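Local coordinates for arabinan-endo 1,5-alpha-l-arabinase (Bacillus subtilis, PDB 1UV4) that cleaves internal alpha-1,5-linked L-arabinofuranosyl bonds of linear and sugar-beet arabinan during plant cell-wall degradation, with one calcium ion bound per subunit, at the calcium ion site. Residues are numbered along the deposited sequence; one frame, centred on the assembly and turned at random.

The calcium ion site. Residues 16, 77-79, 135-136, 188-189, 257-258. With CA (calcium ion), chain B.
Calcium sits near the central axis of the family 43 glycoside hydrolase propeller, held by acidic side chains from the inner strands 74-81, 135-138 and 253-259. Eight oxygens surround it, from three carboxylates on one side and four waters mostly on the other. Asp77 and Glu135 each give one oxygen, with OD1 of Asp77 2.3 Å from CA. Asp257 is bidentate and lopsided: its OD1 is the nearer oxygen, and its OD2 lies 2.6 Å from CA. In all three residues CG is anti to the backbone N (chi1 -174° in Asp77). The longer Glu135 then bends at chi2 (71°) to bring OE1 onto the metal. Hard, anionic carboxylates suit a calcium ion, and four waters complete its high coordination number.

The second shell fixes how each carboxylate is turned. OD2 of Asp77 accepts the backbone N-H of Leu136 from above the carboxylate plane, in a nearly straight bond (175°). OE2 of Glu135 receives Leu189 N, at 2.9 Å, and the hydroxyl OG1 of Thr188, both from above its plane, and also contacts water 2. That hydroxyl lies within hydrogen-bonding distance of Asp257 OD1 too, on its anti lone pair; its one proton must be shared or alternate between the two carboxylates, while it accepts from Ile258 N. A small side chain that both donates and accepts thus bridges two ligands. Thr16 OG1 lies 2.8 Å from Asp257 OD2, nearly along the carboxylate C-O axis, and touches water 4. The waters are anchored in turn: Gln79 OE1, a neutral amide oxygen on a long side chain, lies 3.0 Å from water 1 and contacts water 3, while the Ile258 carbonyl O holds waters 2 and 3. The centre of the site lies about 9 Å from Asp14, the presumed catalytic base, so the positive charge may influence the active site electrostatically.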
# COMPACT_ATOMS: atom_id res chain seq x y z
N THR A 16 -2.56 -3.63 5.13
CA THR A 16 -2.47 -2.42 5.95
C THR A 16 -3.05 -2.83 7.29
O THR A 16 -3.76 -3.83 7.40
CB THR A 16 -3.27 -1.31 5.26
OG1 THR A 16 -3.07 -0.02 5.89
CG2 THR A 16 -4.74 -1.51 5.30
N ASP A 77 -5.74 0.83 2.10
CA ASP A 77 -4.92 1.64 2.95
C ASP A 77 -5.81 2.39 3.91
O ASP A 77 -6.83 2.89 3.48
CB ASP A 77 -4.05 2.58 2.12
CG ASP A 77 -3.11 3.32 2.96
OD1 ASP A 77 -2.09 2.70 3.44
OD2 ASP A 77 -3.27 4.54 3.30
N ILE A 78 -5.43 2.44 5.18
CA ILE A 78 -6.32 3.02 6.19
C ILE A 78 -5.56 3.89 7.17
O ILE A 78 -4.43 3.59 7.54
CB ILE A 78 -7.09 1.89 6.90
CG1 ILE A 78 -8.25 2.46 7.72
CG2 ILE A 78 -6.18 1.03 7.72
CD1 ILE A 78 -9.21 1.40 8.20
N GLN A 79 -6.22 4.96 7.58
CA GLN A 79 -5.75 5.82 8.65
C GLN A 79 -6.93 6.40 9.38
O GLN A 79 -7.98 6.60 8.79
CB GLN A 79 -5.00 7.03 8.12
CG GLN A 79 -3.65 6.78 7.48
CD GLN A 79 -2.52 6.47 8.47
OE1 GLN A 79 -1.62 5.69 8.14
NE2 GLN A 79 -2.57 7.03 9.64
N GLU A 135 -1.68 5.13 -0.80
CA GLU A 135 -1.06 5.34 0.48
C GLU A 135 -1.37 6.76 0.94
O GLU A 135 -0.94 7.71 0.33
CB GLU A 135 0.46 5.16 0.33
CG GLU A 135 1.33 5.78 1.39
CD GLU A 135 1.27 5.11 2.74
OE1 GLU A 135 0.31 4.33 3.00
OE2 GLU A 135 2.18 5.33 3.59
N LEU A 136 -2.06 6.88 2.06
CA LEU A 136 -2.31 8.17 2.70
C LEU A 136 -1.12 8.46 3.61
O LEU A 136 -0.69 7.62 4.43
CB LEU A 136 -3.62 8.10 3.52
CG LEU A 136 -3.96 9.37 4.29
CD1 LEU A 136 -4.19 10.59 3.40
CD2 LEU A 136 -5.23 9.13 5.12
N THR A 188 4.80 3.24 0.42
CA THR A 188 4.49 3.67 1.77
C THR A 188 5.43 4.83 2.11
O THR A 188 6.55 4.84 1.70
CB THR A 188 4.58 2.49 2.80
OG1 THR A 188 4.11 2.94 4.09
CG2 THR A 188 5.98 2.01 3.03
N LEU A 189 4.91 5.84 2.78
CA LEU A 189 5.61 7.10 2.95
C LEU A 189 5.33 7.65 4.32
O LEU A 189 4.17 7.72 4.71
CB LEU A 189 5.11 8.07 1.85
CG LEU A 189 5.91 9.25 1.26
CD1 LEU A 189 7.35 9.22 1.55
CD2 LEU A 189 5.65 9.53 -0.24
N ASP A 257 3.68 -1.73 4.54
CA ASP A 257 3.02 -0.53 5.03
C ASP A 257 3.53 -0.19 6.39
O ASP A 257 3.81 -1.10 7.20
CB ASP A 257 1.50 -0.75 5.03
CG ASP A 257 0.75 0.53 5.06
OD1 ASP A 257 1.22 1.58 4.55
OD2 ASP A 257 -0.34 0.57 5.54
N ILE A 258 3.82 1.09 6.58
CA ILE A 258 4.31 1.62 7.87
C ILE A 258 3.11 1.96 8.70
O ILE A 258 2.24 2.75 8.26
CB ILE A 258 5.19 2.83 7.68
CG1 ILE A 258 6.47 2.45 6.92
CG2 ILE A 258 5.58 3.35 9.04
CD1 ILE A 258 7.20 3.69 6.28
CA CA B . -0.44 3.14 4.98
O HOH W 1 -1.63 5.26 5.21
O HOH W 2 1.40 4.26 5.91
O HOH W 3 -0.22 3.09 7.70
O HOH W 4 -2.02 2.57 6.59